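Local structure of putative aminooxidase (Propionibacterium acnes, 2BA9) at residues F168-Y180 with Y370-Y384. The protein isomerises polyunsaturated fatty acids, producing conjugated linoleic acid, and binds flavin-adenine dinucleotide in a fold of the amine oxidoreductase family. Numbering follows the deposited sequence.
Sequences FGYGHFDNVPAAY and YFPHVSSEDYKAGWY. With FAD (flavin-adenine dinucleotide), chain D.
Six aromatic side chains, Y170 and Y180 from 168-180 and Y370, F371, H373 and Y379 from 370-384, form one buried cluster that runs from the flavin to the helix 376-380. Y180 is the centre of the half that also holds F371, H373 and Y379. With its CG anti to the backbone N (chi1 -174°), F371 extends across toward 168-180, where its CZ comes within 3.6 Å of Y180 CG, its edge turned to the Y180 face with the planes at 88°. H373 also presents its ring edge to Y180, while its CB makes a CH-pi contact over the face, 3.9 Å from the ring centroid. Y379 joins in an offset edge-to-face pair, and its hydroxyl is hydrogen-bonded to H133. The Y180 hydroxyl is gripped twice: it donates to Y384 OH at 2.6 Å and accepts from V374 N at 3.2 Å (N-H...O angle 162°). Y384 OH is bonded in turn to I402 O, so the relay that starts at V374 N ends on the backbone of I402.

In this flavin-containing amine oxidoreductase fold, 370-373 belongs to strand 359-373, at one edge of the mixed sheet, and there Y370 reaches the cofactor: Y370 CE1 lies 3.3 Å from FAD C9. The Y370 hydroxyl donates to F168 O at 2.7 Å, tying the strand to the backbone of the weakly bonded helix 166-170. The Y170 and Y370 rings are roughly parallel but displaced, so little of one lies over the other, and Y170 turns its edge to the F371 face; its hydroxyl bonds to G406 O. Y170 O, buried here with no polar partner, sits 3.1 Å from F371 CD2. Farther along, P177 CG packs against V374 O and S376 N where helix 376-380 begins, and one water bridges N175 O to S376 N while another joins N175 OD1 to H373 NE2.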
ATOM      1  N   PHE A 168       2.162  -9.063  -3.703  1.00 27.42           N
ATOM      2  CA  PHE A 168       1.287  -8.032  -3.096  1.00 27.13           C
ATOM      3  C   PHE A 168       1.300  -6.742  -3.920  1.00 26.56           C
ATOM      4  O   PHE A 168       0.778  -5.715  -3.487  1.00 26.43           O
ATOM      5  CB  PHE A 168       1.702  -7.709  -1.647  1.00 27.48           C
ATOM      6  CG  PHE A 168       1.252  -8.727  -0.623  1.00 28.14           C
ATOM      7  CD1 PHE A 168       1.577 -10.061  -0.759  1.00 28.84           C
ATOM      8  CD2 PHE A 168       0.548  -8.325   0.504  1.00 29.58           C
ATOM      9  CE1 PHE A 168       1.180 -10.997   0.188  1.00 30.70           C
ATOM     10  CE2 PHE A 168       0.165  -9.241   1.472  1.00 30.97           C
ATOM     11  CZ  PHE A 168       0.488 -10.591   1.315  1.00 30.02           C
ATOM     12  N   GLY A 169       1.904  -6.797  -5.102  1.00 25.89           N
ATOM     13  CA  GLY A 169       1.693  -5.793  -6.117  1.00 25.71           C
ATOM     14  C   GLY A 169       2.653  -4.638  -6.061  1.00 25.27           C
ATOM     15  O   GLY A 169       2.504  -3.663  -6.797  1.00 25.16           O
ATOM     16  N   TYR A 170       3.665  -4.777  -5.223  1.00 25.33           N
ATOM     17  CA  TYR A 170       4.627  -3.714  -4.993  1.00 25.95           C
ATOM     18  C   TYR A 170       5.731  -3.658  -6.042  1.00 25.80           C
ATOM     19  O   TYR A 170       6.563  -2.759  -6.014  1.00 27.18           O
ATOM     20  CB  TYR A 170       5.218  -3.856  -3.591  1.00 26.18           C
ATOM     21  CG  TYR A 170       4.196  -3.668  -2.487  1.00 26.53           C
ATOM     22  CD1 TYR A 170       3.518  -2.449  -2.350  1.00 27.39           C
ATOM     23  CD2 TYR A 170       3.911  -4.687  -1.578  1.00 28.04           C
ATOM     24  CE1 TYR A 170       2.580  -2.247  -1.343  1.00 27.14           C
ATOM     25  CE2 TYR A 170       2.967  -4.500  -0.545  1.00 28.02           C
ATOM     26  CZ  TYR A 170       2.299  -3.269  -0.442  1.00 28.06           C
ATOM     27  OH  TYR A 170       1.365  -3.040   0.555  1.00 25.31           O
ATOM     28  N   GLY A 171       5.750  -4.596  -6.973  1.00 25.61           N
ATOM     29  CA  GLY A 171       6.706  -4.526  -8.068  1.00 25.45           C
ATOM     30  C   GLY A 171       7.913  -5.395  -7.838  1.00 25.33           C
ATOM     31  O   GLY A 171       7.894  -6.271  -6.988  1.00 25.55           O
ATOM     32  N   HIS A 172       8.968  -5.132  -8.598  1.00 25.33           N
ATOM     33  CA  HIS A 172      10.039  -6.093  -8.765  1.00 25.73           C
ATOM     34  C   HIS A 172      11.379  -5.580  -8.244  1.00 25.33           C
ATOM     35  O   HIS A 172      11.718  -4.419  -8.417  1.00 24.98           O
ATOM     36  CB  HIS A 172      10.119  -6.523 -10.236  1.00 25.82           C
ATOM     37  CG  HIS A 172       8.894  -7.248 -10.703  1.00 27.52           C
ATOM     38  ND1 HIS A 172       7.702  -6.609 -10.953  1.00 28.06           N
ATOM     39  CD2 HIS A 172       8.672  -8.561 -10.936  1.00 29.72           C
ATOM     40  CE1 HIS A 172       6.801  -7.497 -11.338  1.00 30.65           C
ATOM     41  NE2 HIS A 172       7.364  -8.692 -11.335  1.00 29.70           N
ATOM     42  N   PHE A 173      12.121  -6.485  -7.606  1.00 25.14           N
ATOM     43  CA  PHE A 173      13.380  -6.172  -6.933  1.00 25.05           C
ATOM     44  C   PHE A 173      14.513  -5.737  -7.874  1.00 25.47           C
ATOM     45  O   PHE A 173      15.508  -5.150  -7.424  1.00 25.54           O
ATOM     46  CB  PHE A 173      13.850  -7.383  -6.115  1.00 24.59           C
ATOM     47  CG  PHE A 173      12.994  -7.704  -4.902  1.00 23.94           C
ATOM     48  CD1 PHE A 173      13.036  -8.983  -4.348  1.00 24.51           C
ATOM     49  CD2 PHE A 173      12.169  -6.747  -4.288  1.00 22.82           C
ATOM     50  CE1 PHE A 173      12.268  -9.313  -3.227  1.00 23.70           C
ATOM     51  CE2 PHE A 173      11.405  -7.079  -3.153  1.00 22.93           C
ATOM     52  CZ  PHE A 173      11.452  -8.354  -2.630  1.00 22.50           C
ATOM     53  N   ASP A 174      14.379  -6.030  -9.162  1.00 25.80           N
ATOM     54  CA  ASP A 174      15.350  -5.563 -10.154  1.00 26.47           C
ATOM     55  C   ASP A 174      15.371  -4.018 -10.289  1.00 26.47           C
ATOM     56  O   ASP A 174      16.343  -3.455 -10.784  1.00 26.68           O
ATOM     57  CB  ASP A 174      15.084  -6.218 -11.519  1.00 26.52           C
ATOM     58  CG  ASP A 174      13.734  -5.809 -12.117  1.00 27.60           C
ATOM     59  OD1 ASP A 174      12.747  -6.545 -11.893  1.00 27.76           O
ATOM     60  OD2 ASP A 174      13.665  -4.762 -12.805  1.00 28.98           O
ATOM     61  N   ASN A 175      14.296  -3.352  -9.852  1.00 26.35           N
ATOM     62  CA  ASN A 175      14.193  -1.901  -9.953  1.00 26.25           C
ATOM     63  C   ASN A 175      13.673  -1.147  -8.710  1.00 26.20           C
ATOM     64  O   ASN A 175      14.094  -0.028  -8.466  1.00 26.51           O
ATOM     65  CB  ASN A 175      13.346  -1.540 -11.171  1.00 26.25           C
ATOM     66  CG  ASN A 175      11.922  -2.017 -11.051  1.00 25.51           C
ATOM     67  OD1 ASN A 175      11.065  -1.276 -10.608  1.00 27.87           O
ATOM     68  ND2 ASN A 175      11.663  -3.255 -11.437  1.00 26.97           N
ATOM     69  N   VAL A 176      12.775  -1.728  -7.922  1.00 26.18           N
ATOM     70  CA  VAL A 176      12.208  -1.000  -6.762  1.00 25.94           C
ATOM     71  C   VAL A 176      13.267  -0.801  -5.683  1.00 25.95           C
ATOM     72  O   VAL A 176      13.864  -1.778  -5.224  1.00 26.20           O
ATOM     73  CB  VAL A 176      11.016  -1.732  -6.145  1.00 25.53           C
ATOM     74  CG1 VAL A 176      10.667  -1.142  -4.766  1.00 26.67           C
ATOM     75  CG2 VAL A 176       9.823  -1.690  -7.065  1.00 26.74           C
ATOM     76  N   PRO A 177      13.518   0.459  -5.276  1.00 26.17           N
ATOM     77  CA  PRO A 177      14.572   0.735  -4.291  1.00 26.24           C
ATOM     78  C   PRO A 177      14.432   0.043  -2.925  1.00 26.34           C
ATOM     79  O   PRO A 177      13.314  -0.059  -2.386  1.00 25.80           O
ATOM     80  CB  PRO A 177      14.488   2.262  -4.114  1.00 26.27           C
ATOM     81  CG  PRO A 177      13.864   2.763  -5.375  1.00 26.42           C
ATOM     82  CD  PRO A 177      12.889   1.708  -5.762  1.00 26.37           C
ATOM     83  N   ALA A 178      15.580  -0.363  -2.361  1.00 26.57           N
ATOM     84  CA  ALA A 178      15.639  -1.097  -1.082  1.00 26.73           C
ATOM     85  C   ALA A 178      14.860  -0.429   0.061  1.00 26.25           C
ATOM     86  O   ALA A 178      14.226  -1.117   0.868  1.00 26.90           O
ATOM     87  CB  ALA A 178      17.095  -1.322  -0.662  1.00 26.90           C
ATOM     88  N   ALA A 179      14.902   0.899   0.111  1.00 26.03           N
ATOM     89  CA  ALA A 179      14.249   1.691   1.177  1.00 25.92           C
ATOM     90  C   ALA A 179      12.746   1.427   1.322  1.00 25.82           C
ATOM     91  O   ALA A 179      12.198   1.442   2.427  1.00 26.30           O
ATOM     92  CB  ALA A 179      14.464   3.157   0.925  1.00 25.77           C
ATOM     93  N   TYR A 180      12.066   1.228   0.207  1.00 25.20           N
ATOM     94  CA  TYR A 180      10.651   0.887   0.260  1.00 25.47           C
ATOM     95  C   TYR A 180      10.476  -0.510   0.848  1.00 25.08           C
ATOM     96  O   TYR A 180       9.668  -0.707   1.752  1.00 26.02           O
ATOM     97  CB  TYR A 180      10.017   0.977  -1.133  1.00 25.21           C
ATOM     98  CG  TYR A 180      10.036   2.369  -1.710  1.00 24.31           C
ATOM     99  CD1 TYR A 180       9.279   3.393  -1.137  1.00 23.83           C
ATOM    100  CD2 TYR A 180      10.806   2.666  -2.827  1.00 25.39           C
ATOM    101  CE1 TYR A 180       9.292   4.677  -1.659  1.00 24.06           C
ATOM    102  CE2 TYR A 180      10.821   3.949  -3.369  1.00 25.43           C
ATOM    103  CZ  TYR A 180      10.069   4.958  -2.780  1.00 25.80           C
ATOM    104  OH  TYR A 180      10.091   6.238  -3.328  1.00 25.36           O
ATOM    105  N   TYR A 370      -1.626   2.048  -7.446  1.00 25.07           N
ATOM    106  CA  TYR A 370      -0.961   1.286  -6.419  1.00 24.92           C
ATOM    107  C   TYR A 370       0.485   1.712  -6.305  1.00 25.00           C
ATOM    108  O   TYR A 370       1.124   2.085  -7.296  1.00 24.45           O
ATOM    109  CB  TYR A 370      -1.038  -0.202  -6.762  1.00 24.85           C
ATOM    110  CG  TYR A 370      -0.869  -1.115  -5.566  1.00 24.21           C
ATOM    111  CD1 TYR A 370      -1.845  -1.183  -4.585  1.00 23.16           C
ATOM    112  CD2 TYR A 370       0.259  -1.910  -5.424  1.00 24.42           C
ATOM    113  CE1 TYR A 370      -1.700  -2.011  -3.483  1.00 24.49           C
ATOM    114  CE2 TYR A 370       0.413  -2.751  -4.320  1.00 25.01           C
ATOM    115  CZ  TYR A 370      -0.581  -2.793  -3.355  1.00 23.09           C
ATOM    116  OH  TYR A 370      -0.458  -3.605  -2.274  1.00 23.60           O
ATOM    117  N   PHE A 371       0.973   1.645  -5.075  1.00 24.99           N
ATOM    118  CA  PHE A 371       2.366   1.879  -4.731  1.00 24.67           C
ATOM    119  C   PHE A 371       3.039   3.017  -5.484  1.00 24.86           C
ATOM    120  O   PHE A 371       3.948   2.773  -6.274  1.00 24.29           O
ATOM    121  CB  PHE A 371       3.176   0.576  -4.889  1.00 24.83           C
ATOM    122  CG  PHE A 371       4.616   0.690  -4.422  1.00 24.32           C
ATOM    123  CD1 PHE A 371       4.951   1.421  -3.277  1.00 24.76           C
ATOM    124  CD2 PHE A 371       5.631   0.076  -5.130  1.00 25.45           C
ATOM    125  CE1 PHE A 371       6.267   1.511  -2.829  1.00 24.54           C
ATOM    126  CE2 PHE A 371       6.967   0.182  -4.707  1.00 24.78           C
ATOM    127  CZ  PHE A 371       7.279   0.898  -3.545  1.00 25.37           C
ATOM    128  N   PRO A 372       2.609   4.271  -5.232  1.00 24.97           N
ATOM    129  CA  PRO A 372       3.387   5.356  -5.810  1.00 25.30           C
ATOM    130  C   PRO A 372       4.776   5.365  -5.201  1.00 25.26           C
ATOM    131  O   PRO A 372       4.935   5.200  -3.988  1.00 25.01           O
ATOM    132  CB  PRO A 372       2.617   6.620  -5.398  1.00 25.18           C
ATOM    133  CG  PRO A 372       1.839   6.197  -4.161  1.00 24.95           C
ATOM    134  CD  PRO A 372       1.465   4.766  -4.444  1.00 25.02           C
ATOM    135  N   HIS A 373       5.776   5.553  -6.043  1.00 25.54           N
ATOM    136  CA  HIS A 373       7.152   5.608  -5.595  1.00 25.51           C
ATOM    137  C   HIS A 373       8.004   6.301  -6.663  1.00 25.79           C
ATOM    138  O   HIS A 373       7.494   6.688  -7.719  1.00 25.61           O
ATOM    139  CB  HIS A 373       7.668   4.202  -5.291  1.00 25.18           C
ATOM    140  CG  HIS A 373       7.708   3.292  -6.473  1.00 24.88           C
ATOM    141  ND1 HIS A 373       6.577   2.689  -6.991  1.00 25.43           N
ATOM    142  CD2 HIS A 373       8.746   2.835  -7.209  1.00 23.48           C
ATOM    143  CE1 HIS A 373       6.918   1.918  -8.007  1.00 24.01           C
ATOM    144  NE2 HIS A 373       8.227   1.989  -8.163  1.00 23.65           N
ATOM    145  N   VAL A 374       9.293   6.447  -6.377  1.00 26.16           N
ATOM    146  CA  VAL A 374      10.243   6.988  -7.364  1.00 26.64           C
ATOM    147  C   VAL A 374      11.359   5.971  -7.639  1.00 26.82           C
ATOM    148  O   VAL A 374      11.524   4.983  -6.906  1.00 27.26           O
ATOM    149  CB  VAL A 374      10.805   8.380  -6.974  1.00 26.27           C
ATOM    150  CG1 VAL A 374       9.669   9.419  -6.929  1.00 25.72           C
ATOM    151  CG2 VAL A 374      11.578   8.333  -5.640  1.00 26.69           C
ATOM    152  N   SER A 375      12.078   6.208  -8.732  1.00 26.80           N
ATOM    153  CA  SER A 375      13.104   5.306  -9.201  1.00 26.80           C
ATOM    154  C   SER A 375      14.321   5.413  -8.303  1.00 26.89           C
ATOM    155  O   SER A 375      14.496   6.403  -7.568  1.00 26.47           O
ATOM    156  CB  SER A 375      13.494   5.649 -10.648  1.00 26.69           C
ATOM    157  OG  SER A 375      14.010   6.974 -10.728  1.00 26.87           O
ATOM    158  N   SER A 376      15.172   4.394  -8.364  1.00 26.59           N
ATOM    159  CA  SER A 376      16.424   4.422  -7.620  1.00 26.33           C
ATOM    160  C   SER A 376      17.235   5.699  -7.913  1.00 26.30           C
ATOM    161  O   SER A 376      17.711   6.365  -6.989  1.00 25.60           O
ATOM    162  CB  SER A 376      17.250   3.173  -7.927  1.00 26.73           C
ATOM    163  OG  SER A 376      18.451   3.175  -7.170  1.00 26.27           O
ATOM    164  N   GLU A 377      17.357   6.048  -9.192  1.00 26.04           N
ATOM    165  CA  GLU A 377      18.053   7.277  -9.611  1.00 26.48           C
ATOM    166  C   GLU A 377      17.453   8.557  -9.000  1.00 25.98           C
ATOM    167  O   GLU A 377      18.164   9.420  -8.471  1.00 25.72           O
ATOM    168  CB  GLU A 377      18.002   7.399 -11.138  1.00 26.69           C
ATOM    169  CG  GLU A 377      18.590   8.697 -11.673  1.00 29.17           C
ATOM    170  CD  GLU A 377      18.485   8.812 -13.179  1.00 31.89           C
ATOM    171  OE1 GLU A 377      19.549   8.965 -13.818  1.00 32.95           O
ATOM    172  OE2 GLU A 377      17.344   8.742 -13.710  1.00 32.36           O
ATOM    173  N   ASP A 378      16.135   8.677  -9.113  1.00 25.92           N
ATOM    174  CA  ASP A 378      15.415   9.814  -8.566  1.00 25.58           C
ATOM    175  C   ASP A 378      15.529   9.807  -7.029  1.00 25.05           C
ATOM    176  O   ASP A 378      15.749  10.838  -6.419  1.00 25.46           O
ATOM    177  CB  ASP A 378      13.959   9.816  -9.064  1.00 24.97           C
ATOM    178  CG  ASP A 378      13.838  10.182 -10.551  1.00 25.59           C
ATOM    179  OD1 ASP A 378      14.801  10.735 -11.136  1.00 26.02           O
ATOM    180  OD2 ASP A 378      12.766   9.932 -11.147  1.00 25.57           O
ATOM    181  N   TYR A 379      15.437   8.640  -6.413  1.00 25.32           N
ATOM    182  CA  TYR A 379      15.645   8.533  -4.964  1.00 25.54           C
ATOM    183  C   TYR A 379      17.054   9.057  -4.589  1.00 26.25           C
ATOM    184  O   TYR A 379      17.190   9.886  -3.685  1.00 25.85           O
ATOM    185  CB  TYR A 379      15.400   7.087  -4.478  1.00 25.04           C
ATOM    186  CG  TYR A 379      15.109   6.963  -2.987  1.00 24.57           C
ATOM    187  CD1 TYR A 379      13.855   6.527  -2.526  1.00 24.06           C
ATOM    188  CD2 TYR A 379      16.083   7.278  -2.035  1.00 22.74           C
ATOM    189  CE1 TYR A 379      13.589   6.416  -1.146  1.00 23.34           C
ATOM    190  CE2 TYR A 379      15.825   7.177  -0.675  1.00 23.39           C
ATOM    191  CZ  TYR A 379      14.597   6.754  -0.231  1.00 23.69           C
ATOM    192  OH  TYR A 379      14.401   6.680   1.132  1.00 24.48           O
ATOM    193  N   LYS A 380      18.068   8.599  -5.334  1.00 27.27           N
ATOM    194  CA  LYS A 380      19.477   8.930  -5.116  1.00 27.81           C
ATOM    195  C   LYS A 380      19.706  10.413  -5.338  1.00 27.81           C
ATOM    196  O   LYS A 380      20.515  11.018  -4.646  1.00 27.72           O
ATOM    197  CB  LYS A 380      20.396   8.155  -6.085  1.00 28.40           C
ATOM    198  CG  LYS A 380      20.732   6.719  -5.702  1.00 30.08           C
ATOM    199  CD  LYS A 380      21.658   6.099  -6.731  1.00 32.52           C
ATOM    200  CE  LYS A 380      21.659   4.575  -6.687  1.00 35.33           C
ATOM    201  NZ  LYS A 380      22.584   4.058  -7.759  1.00 37.48           N
ATOM    202  N   ALA A 381      18.994  10.978  -6.316  1.00 27.64           N
ATOM    203  CA  ALA A 381      19.139  12.381  -6.685  1.00 27.28           C
ATOM    204  C   ALA A 381      18.560  13.313  -5.619  1.00 27.16           C
ATOM    205  O   ALA A 381      18.707  14.528  -5.718  1.00 27.28           O
ATOM    206  CB  ALA A 381      18.480  12.644  -8.049  1.00 27.38           C
ATOM    207  N   GLY A 382      17.887  12.738  -4.619  1.00 26.80           N
ATOM    208  CA  GLY A 382      17.443  13.468  -3.434  1.00 26.47           C
ATOM    209  C   GLY A 382      15.951  13.724  -3.339  1.00 26.26           C
ATOM    210  O   GLY A 382      15.525  14.533  -2.517  1.00 26.68           O
ATOM    211  N   TRP A 383      15.149  13.017  -4.142  1.00 26.20           N
ATOM    212  CA  TRP A 383      13.700  13.276  -4.249  1.00 26.10           C
ATOM    213  C   TRP A 383      13.043  13.702  -2.935  1.00 25.63           C
ATOM    214  O   TRP A 383      12.409  14.734  -2.891  1.00 25.48           O
ATOM    215  CB  TRP A 383      12.949  12.061  -4.827  1.00 26.10           C
ATOM    216  CG  TRP A 383      11.611  12.411  -5.438  1.00 26.28           C
ATOM    217  CD1 TRP A 383      11.363  12.732  -6.755  1.00 26.38           C
ATOM    218  CD2 TRP A 383      10.341  12.457  -4.771  1.00 25.46           C
ATOM    219  NE1 TRP A 383      10.018  12.984  -6.934  1.00 25.80           N
ATOM    220  CE2 TRP A 383       9.373  12.825  -5.735  1.00 24.67           C
ATOM    221  CE3 TRP A 383       9.931  12.234  -3.450  1.00 26.03           C
ATOM    222  CZ2 TRP A 383       8.034  12.977  -5.417  1.00 25.64           C
ATOM    223  CZ3 TRP A 383       8.590  12.375  -3.139  1.00 25.86           C
ATOM    224  CH2 TRP A 383       7.659  12.742  -4.116  1.00 25.94           C
ATOM    225  N   TYR A 384      13.235  12.922  -1.875  1.00 26.00           N
ATOM    226  CA  TYR A 384      12.549  13.143  -0.581  1.00 25.96           C
ATOM    227  C   TYR A 384      13.184  14.256   0.275  1.00 26.50           C
ATOM    228  O   TYR A 384      12.529  14.821   1.150  1.00 26.04           O
ATOM    229  CB  TYR A 384      12.474  11.831   0.225  1.00 26.08           C
ATOM    230  CG  TYR A 384      11.532  10.804  -0.345  1.00 25.40           C
ATOM    231  CD1 TYR A 384      10.188  10.797   0.011  1.00 25.31           C
ATOM    232  CD2 TYR A 384      11.976   9.835  -1.240  1.00 25.90           C
ATOM    233  CE1 TYR A 384       9.315   9.866  -0.498  1.00 24.47           C
ATOM    234  CE2 TYR A 384      11.087   8.880  -1.773  1.00 25.29           C
ATOM    235  CZ  TYR A 384       9.757   8.909  -1.392  1.00 25.43           C
ATOM    236  OH  TYR A 384       8.842   7.998  -1.890  1.00 25.87           O
TER
HETATM  237  PA  FAD D 500      -5.852   5.150  -0.633  1.00 19.59           P
HETATM  238  O1A FAD D 500      -6.141   3.922   0.179  1.00 19.96           O
HETATM  239  O2A FAD D 500      -5.671   4.954  -2.124  1.00 19.83           O
HETATM  240  O5B FAD D 500      -7.071   6.174  -0.458  1.00 20.92           O
HETATM  241  C5B FAD D 500      -6.967   7.423  -1.100  1.00 23.05           C
HETATM  242  C4B FAD D 500      -8.290   8.155  -1.027  1.00 23.62           C
HETATM  243  O4B FAD D 500      -8.147   9.419  -1.645  1.00 24.57           O
HETATM  244  C3B FAD D 500      -9.409   7.389  -1.735  1.00 23.93           C
HETATM  245  O3B FAD D 500     -10.506   7.227  -0.865  1.00 23.63           O
HETATM  246  C2B FAD D 500      -9.718   8.244  -2.941  1.00 24.35           C
HETATM  247  O2B FAD D 500     -11.060   8.091  -3.406  1.00 24.46           O
HETATM  248  C1B FAD D 500      -9.283   9.636  -2.450  1.00 24.38           C
HETATM  249  N9A FAD D 500      -9.003  10.520  -3.596  1.00 23.97           N
HETATM  250  C8A FAD D 500      -8.153  10.279  -4.655  1.00 24.64           C
HETATM  251  N7A FAD D 500      -8.206  11.340  -5.509  1.00 23.58           N
HETATM  252  C5A FAD D 500      -9.081  12.254  -5.004  1.00 24.46           C
HETATM  253  C6A FAD D 500      -9.538  13.508  -5.458  1.00 23.92           C
HETATM  254  N6A FAD D 500      -8.806  14.183  -6.402  1.00 23.78           N
HETATM  255  N1A FAD D 500     -10.438  14.217  -4.669  1.00 24.67           N
HETATM  256  C2A FAD D 500     -10.935  13.686  -3.488  1.00 25.15           C
HETATM  257  N3A FAD D 500     -10.481  12.447  -3.055  1.00 24.60           N
HETATM  258  C4A FAD D 500      -9.592  11.736  -3.802  1.00 24.25           C
HETATM  259  N1  FAD D 500      -1.910  -2.619   2.941  1.00 25.89           N
HETATM  260  C2  FAD D 500      -1.423  -3.275   4.053  1.00 28.77           C
HETATM  261  O2  FAD D 500      -1.063  -2.630   5.038  1.00 25.85           O
HETATM  262  N3  FAD D 500      -1.314  -4.652   4.045  1.00 29.83           N
HETATM  263  C4  FAD D 500      -1.719  -5.374   2.942  1.00 29.28           C
HETATM  264  O4  FAD D 500      -1.626  -6.611   2.975  1.00 30.85           O
HETATM  265  C4X FAD D 500      -2.227  -4.712   1.819  1.00 27.21           C
HETATM  266  N5  FAD D 500      -2.622  -5.401   0.685  1.00 24.38           N
HETATM  267  C5X FAD D 500      -3.273  -4.773  -0.359  1.00 24.27           C
HETATM  268  C6  FAD D 500      -3.786  -5.512  -1.422  1.00 23.47           C
HETATM  269  C7  FAD D 500      -4.474  -4.868  -2.449  1.00 23.93           C
HETATM  270  C7M FAD D 500      -5.029  -5.700  -3.570  1.00 23.84           C
HETATM  271  C8  FAD D 500      -4.634  -3.486  -2.416  1.00 23.67           C
HETATM  272  C8M FAD D 500      -5.362  -2.745  -3.497  1.00 22.83           C
HETATM  273  C9  FAD D 500      -4.112  -2.755  -1.352  1.00 23.66           C
HETATM  274  C9A FAD D 500      -3.418  -3.384  -0.318  1.00 24.16           C
HETATM  275  N10 FAD D 500      -2.863  -2.664   0.757  1.00 23.80           N
HETATM  276  C10 FAD D 500      -2.336  -3.325   1.842  1.00 25.30           C
HETATM  277  C1' FAD D 500      -2.518  -1.220   0.614  1.00 20.63           C
HETATM  278  C2' FAD D 500      -3.481  -0.324   1.383  1.00 19.91           C
HETATM  279  O2' FAD D 500      -4.841  -0.659   1.129  1.00 21.29           O
HETATM  280  C3' FAD D 500      -3.185   1.113   0.983  1.00 20.46           C
HETATM  281  O3' FAD D 500      -1.784   1.362   1.116  1.00 20.43           O
HETATM  282  C4' FAD D 500      -3.997   2.090   1.818  1.00 20.53           C
HETATM  283  O4' FAD D 500      -5.378   2.032   1.483  1.00 24.59           O
HETATM  284  C5' FAD D 500      -3.426   3.486   1.616  1.00 21.46           C
HETATM  285  O5' FAD D 500      -4.315   4.446   2.114  1.00 20.30           O
HETATM  286  P   FAD D 500      -4.261   5.966   1.556  1.00 20.53           P
HETATM  287  O1P FAD D 500      -5.354   6.803   2.194  1.00 20.58           O
HETATM  288  O2P FAD D 500      -2.898   6.503   1.828  1.00 23.73           O
HETATM  289  O3P FAD D 500      -4.560   5.881  -0.019  1.00 21.28           O
HETATM  290  O   HOH W   1      14.541   2.093 -10.148  1.00 15.74           O
HETATM  291  O   HOH W   2       9.831   0.996 -10.138  1.00 33.07           O